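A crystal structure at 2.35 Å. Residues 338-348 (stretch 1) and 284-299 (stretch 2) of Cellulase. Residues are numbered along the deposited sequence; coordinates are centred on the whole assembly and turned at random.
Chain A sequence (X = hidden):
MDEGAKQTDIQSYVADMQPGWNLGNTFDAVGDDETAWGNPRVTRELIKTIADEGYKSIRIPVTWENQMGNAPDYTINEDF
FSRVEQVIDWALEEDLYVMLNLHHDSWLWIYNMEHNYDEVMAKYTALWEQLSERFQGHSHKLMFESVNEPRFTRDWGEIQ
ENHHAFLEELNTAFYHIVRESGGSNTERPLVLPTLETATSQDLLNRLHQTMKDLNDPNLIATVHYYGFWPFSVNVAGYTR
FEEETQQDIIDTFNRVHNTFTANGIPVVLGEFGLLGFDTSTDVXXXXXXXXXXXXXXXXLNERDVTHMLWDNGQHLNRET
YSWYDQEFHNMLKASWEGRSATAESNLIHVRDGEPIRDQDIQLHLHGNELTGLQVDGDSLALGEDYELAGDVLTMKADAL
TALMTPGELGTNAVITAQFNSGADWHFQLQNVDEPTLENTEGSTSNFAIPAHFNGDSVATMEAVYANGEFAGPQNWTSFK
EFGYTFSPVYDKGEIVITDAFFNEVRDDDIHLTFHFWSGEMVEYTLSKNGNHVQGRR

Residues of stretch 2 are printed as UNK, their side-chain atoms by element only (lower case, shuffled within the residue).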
# COMPACT_ATOMS: atom_id res chain seq x y z
N GLY A 338 17.73 4.92 7.06
CA GLY A 338 17.65 6.31 7.44
C GLY A 338 16.92 7.16 6.43
O GLY A 338 16.47 6.66 5.40
N ARG A 339 16.81 8.45 6.72
CA ARG A 339 16.01 9.35 5.90
C ARG A 339 16.67 9.70 4.57
O ARG A 339 17.89 9.81 4.48
CB ARG A 339 15.72 10.63 6.69
CG ARG A 339 14.94 10.39 7.97
CD ARG A 339 14.02 11.56 8.30
NE ARG A 339 12.98 11.73 7.29
CZ ARG A 339 12.06 12.69 7.33
NH1 ARG A 339 12.04 13.55 8.34
NH2 ARG A 339 11.14 12.78 6.37
N SER A 340 15.84 9.84 3.54
CA SER A 340 16.28 10.33 2.23
C SER A 340 15.77 11.74 2.01
O SER A 340 14.68 12.09 2.46
CB SER A 340 15.78 9.42 1.10
OG SER A 340 16.35 8.13 1.19
N ALA A 341 16.55 12.54 1.30
CA ALA A 341 16.08 13.85 0.88
C ALA A 341 15.02 13.65 -0.20
O ALA A 341 15.05 12.67 -0.96
CB ALA A 341 17.22 14.71 0.36
N THR A 342 14.06 14.56 -0.25
CA THR A 342 13.05 14.54 -1.29
C THR A 342 12.96 15.94 -1.86
O THR A 342 13.79 16.80 -1.54
CB THR A 342 11.68 14.06 -0.76
OG1 THR A 342 11.20 14.99 0.23
CG2 THR A 342 11.78 12.68 -0.12
N ALA A 343 11.98 16.18 -2.72
CA ALA A 343 11.72 17.51 -3.23
C ALA A 343 10.21 17.71 -3.37
O ALA A 343 9.44 16.75 -3.26
CB ALA A 343 12.42 17.73 -4.56
N GLU A 344 9.78 18.95 -3.60
CA GLU A 344 8.37 19.28 -3.70
C GLU A 344 7.68 18.51 -4.83
O GLU A 344 6.46 18.36 -4.83
CB GLU A 344 8.18 20.78 -3.91
CG GLU A 344 8.86 21.32 -5.16
CD GLU A 344 8.70 22.82 -5.32
OE1 GLU A 344 7.77 23.39 -4.71
OE2 GLU A 344 9.51 23.42 -6.07
N SER A 345 8.47 18.03 -5.78
CA SER A 345 7.97 17.29 -6.92
C SER A 345 9.10 16.47 -7.54
O SER A 345 10.27 16.81 -7.39
CB SER A 345 7.38 18.26 -7.95
OG SER A 345 7.20 17.63 -9.21
N ASN A 346 8.75 15.38 -8.23
CA ASN A 346 9.76 14.62 -8.95
C ASN A 346 9.74 15.00 -10.42
O ASN A 346 10.37 14.36 -11.26
CB ASN A 346 9.53 13.11 -8.78
CG ASN A 346 8.39 12.60 -9.63
OD1 ASN A 346 7.32 13.21 -9.69
ND2 ASN A 346 8.60 11.48 -10.30
N LEU A 347 9.00 16.07 -10.72
CA LEU A 347 8.85 16.55 -12.09
C LEU A 347 9.40 17.97 -12.25
O LEU A 347 9.26 18.80 -11.35
CB LEU A 347 7.38 16.54 -12.50
CG LEU A 347 6.60 15.23 -12.35
CD1 LEU A 347 5.17 15.41 -12.83
CD2 LEU A 347 7.28 14.09 -13.11
N ILE A 348 10.01 18.22 -13.40
CA ILE A 348 10.39 19.56 -13.81
C ILE A 348 9.73 19.87 -15.15
O ILE A 348 10.05 19.25 -16.16
CB ILE A 348 11.91 19.71 -13.97
CG1 ILE A 348 12.61 19.44 -12.65
CG2 ILE A 348 12.26 21.09 -14.51
CD1 ILE A 348 14.12 19.37 -12.79
N UNK A 284 -1.32 6.82 -7.51
CA UNK A 284 -0.60 7.78 -6.69
C UNK A 284 0.58 8.31 -7.49
O UNK A 284 1.40 7.52 -7.97
c UNK A 284 -1.20 6.30 -4.72
c UNK A 284 -0.09 7.13 -5.37
c UNK A 284 -2.44 7.09 -4.41
c UNK A 284 0.46 8.20 -4.41
N UNK A 285 0.67 9.62 -7.66
CA UNK A 285 1.76 10.22 -8.42
C UNK A 285 3.10 9.82 -7.78
O UNK A 285 3.23 9.80 -6.56
c UNK A 285 3.82 12.71 -9.31
c UNK A 285 2.36 12.40 -9.63
c UNK A 285 1.62 11.74 -8.48
o UNK A 285 4.20 12.84 -8.14
n UNK A 285 4.64 12.82 -10.35
N UNK A 286 4.07 9.48 -8.63
CA UNK A 286 5.30 8.82 -8.20
C UNK A 286 6.06 9.52 -7.06
O UNK A 286 6.41 8.90 -6.05
c UNK A 286 7.15 6.31 -8.90
o UNK A 286 5.99 5.90 -8.83
n UNK A 286 8.20 5.50 -8.80
c UNK A 286 7.47 7.79 -9.14
c UNK A 286 6.23 8.64 -9.41
N UNK A 287 6.31 10.82 -7.22
CA UNK A 287 7.03 11.57 -6.21
C UNK A 287 6.32 11.59 -4.87
O UNK A 287 6.93 11.46 -3.80
N UNK A 288 5.00 11.74 -4.93
CA UNK A 288 4.17 11.77 -3.73
C UNK A 288 4.15 10.41 -3.04
O UNK A 288 4.20 10.32 -1.81
o UNK A 288 4.27 15.40 -4.41
c UNK A 288 3.37 14.70 -3.90
c UNK A 288 2.76 12.24 -4.09
o UNK A 288 2.99 14.86 -2.72
c UNK A 288 2.72 13.61 -4.75
N UNK A 289 4.10 9.34 -3.85
CA UNK A 289 4.19 7.98 -3.33
C UNK A 289 5.50 7.76 -2.56
O UNK A 289 5.50 7.32 -1.39
c UNK A 289 4.35 5.53 -4.08
n UNK A 289 4.39 4.10 -7.63
c UNK A 289 4.82 4.69 -5.26
c UNK A 289 4.08 6.97 -4.48
c UNK A 289 3.86 4.79 -6.43
N UNK A 290 6.62 8.09 -3.22
CA UNK A 290 7.94 7.99 -2.59
C UNK A 290 8.02 8.77 -1.28
O UNK A 290 8.48 8.25 -0.27
c UNK A 290 9.56 6.27 -4.62
c UNK A 290 10.19 8.39 -5.77
c UNK A 290 9.02 8.47 -3.55
c UNK A 290 9.17 7.71 -4.87
N UNK A 291 7.55 10.02 -1.30
CA UNK A 291 7.57 10.83 -0.09
C UNK A 291 6.74 10.20 1.04
O UNK A 291 7.15 10.21 2.22
c UNK A 291 8.13 13.09 -1.15
c UNK A 291 7.70 14.55 -1.31
n UNK A 291 6.32 16.13 -2.64
c UNK A 291 6.62 14.70 -2.35
c UNK A 291 7.09 12.25 -0.39
N UNK A 292 5.59 9.63 0.68
CA UNK A 292 4.76 8.95 1.66
C UNK A 292 5.53 7.82 2.33
O UNK A 292 5.63 7.77 3.56
c UNK A 292 1.77 8.07 2.84
c UNK A 292 3.48 8.39 1.03
c UNK A 292 1.22 5.90 3.71
c UNK A 292 2.13 5.33 2.83
c UNK A 292 2.85 6.14 1.96
c UNK A 292 2.68 7.51 1.96
c UNK A 292 1.03 7.27 3.71
N UNK A 293 6.07 6.91 1.53
CA UNK A 293 6.76 5.76 2.12
C UNK A 293 8.01 6.14 2.91
O UNK A 293 8.31 5.54 3.95
c UNK A 293 3.65 2.38 -0.09
c UNK A 293 5.52 2.79 1.37
c UNK A 293 4.41 2.03 1.01
c UNK A 293 7.08 4.73 1.04
c UNK A 293 5.13 4.26 -0.47
c UNK A 293 5.89 3.90 0.63
c UNK A 293 4.01 3.50 -0.84
N UNK A 294 8.73 7.16 2.44
CA UNK A 294 9.92 7.65 3.16
C UNK A 294 9.53 8.16 4.56
O UNK A 294 10.13 7.78 5.58
o UNK A 294 11.05 10.98 4.01
c UNK A 294 12.00 10.16 3.96
o UNK A 294 12.94 10.15 4.79
c UNK A 294 12.02 9.13 2.85
c UNK A 294 10.62 8.75 2.36
N UNK A 295 8.52 9.02 4.59
CA UNK A 295 8.01 9.56 5.85
C UNK A 295 7.54 8.44 6.80
O UNK A 295 7.98 8.35 7.96
c UNK A 295 4.94 11.71 8.56
c UNK A 295 6.43 11.35 6.72
c UNK A 295 7.08 12.53 7.03
c UNK A 295 6.87 10.53 5.54
c UNK A 295 5.59 12.88 8.88
c UNK A 295 5.36 10.95 7.49
c UNK A 295 6.66 13.30 8.11
N UNK A 296 6.67 7.59 6.28
CA UNK A 296 6.12 6.47 7.06
C UNK A 296 7.20 5.61 7.69
O UNK A 296 7.17 5.35 8.90
c UNK A 296 4.67 4.33 6.83
c UNK A 296 3.83 4.69 8.06
c UNK A 296 3.86 3.50 5.85
c UNK A 296 5.23 5.60 6.17
N UNK A 297 8.15 5.15 6.88
CA UNK A 297 9.15 4.23 7.42
C UNK A 297 10.09 4.95 8.40
O UNK A 297 10.53 4.35 9.39
c UNK A 297 11.11 2.74 6.86
c UNK A 297 9.95 3.55 6.29
c UNK A 297 9.01 2.63 5.51
c UNK A 297 9.61 2.02 4.27
N UNK A 298 10.36 6.24 8.16
CA UNK A 298 11.10 7.01 9.16
C UNK A 298 10.41 6.95 10.52
O UNK A 298 11.04 6.63 11.54
c UNK A 298 11.25 8.47 8.74
n UNK A 298 12.85 9.06 10.60
c UNK A 298 11.74 9.37 9.83
n UNK A 298 12.11 10.94 11.32
c UNK A 298 11.28 10.56 10.29
c UNK A 298 13.05 10.03 11.48
N UNK A 299 9.10 7.22 10.54
CA UNK A 299 8.43 7.30 11.84
C UNK A 299 8.22 5.92 12.49
O UNK A 299 8.24 5.79 13.73
c UNK A 299 7.34 9.55 11.62
n UNK A 299 7.60 11.66 11.04
n UNK A 299 7.65 10.32 12.72
c UNK A 299 7.32 10.40 10.56
c UNK A 299 7.13 8.07 11.70
c UNK A 299 7.80 11.58 12.35
O HOH W 1 5.70 15.12 -6.91

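Position 284 carries four carbons, forked at the first, with one arm two carbons long, and lies out of reach of stretch 1: Ile284, buried as its hydrocarbon suits. Position 285 has three carbons, the third bearing one oxygen and one nitrogen, and that nitrogen lies 2.8 Å from Asn346 OD1: Gln285. Its NE2 donates to Asn346 OD1, while its OE1 caps the helix by weakly accepting from the backbone N of 287 and 288; an amide can do both. Position 286 repeats that composition, its CB 3.8 Å from Asn346 ND2: Gln286. Its amide end lies off stretch 1, where OE1 accepts from the amine of 289 and NE2 bonds elsewhere in the structure.

Position 287 has no side-chain atoms. An ideal CB would lie 3.0 Å from Asn346 OD1, so the absence of a side chain lets the first turn of the helix lie close to the loop at Asn346, with the CA atoms of 287 and Asn346 4.9 Å apart: Gly287. Position 288 shows three carbons, the third carrying two oxygens, one of them 3.7 Å from Glu344 O: Glu288. Its carboxylate suits the place: OE2 accepts from water 1, which also donates to Gln285 OE1 and weakly accepts from Asn346 N, and it pairs with the amine of 291.

Position 289, four carbons in a row ending in nitrogen, makes no contact with stretch 1: Lys289, whose NZ donates to Gln286 OE1 at 2.7 Å. Position 290, four carbons forked at the second, has no real contact: Leu290, hydrophobic and buried. Position 291 is again a four-carbon chain ending in nitrogen; its second carbon packs 3.7 Å from Thr342 CB, and its nitrogen reaches Ala343 O (3.2 Å) and Glu344 O (3.1 Å): Lys291. Its NZ makes weak hydrogen bonds to both carbonyls and a salt bridge with Glu288 OE2 at 2.8 Å.

Position 292, one carbon and a six-carbon ring, is out of reach: Phe292, suitably buried. Position 293 has the same atoms, likewise: Phe293. Position 294 has three carbons ending in two oxygens, lying 3.0 Å from Arg339 NE and Arg339 NH2 respectively: Glu294. OE2 takes NE in a salt bridge, OE1 takes NH2, and Ser340 N also donates to OE2.

Position 295, one carbon then a six-carbon ring, comes 4.1 Å from Arg339 NH2 through a ring carbon: Phe295, hydrophobic and buried. Position 296, four carbons forked at the second, is Leu296, buried and out of reach. Position 297, forked at the first, is Ile297, likewise. Position 298 has one carbon then a five-membered ring of three carbons and two nitrogens, on which the Arg339 guanidinium stacks, planes at 11°: His298, offering a flat surface. Position 299 has the same atoms, barely covered: His299, its ND1 bonded elsewhere in the structure.

The contact thus works along one helix and its N-cap: Gln285 and Gly287 receive Asn346, Lys291 gathers backbone carbonyls, and Glu294 and His298 hold Arg339 by charge and stacking.

Stretch 2 284-299: IQQGEKLKFFEFLIHH
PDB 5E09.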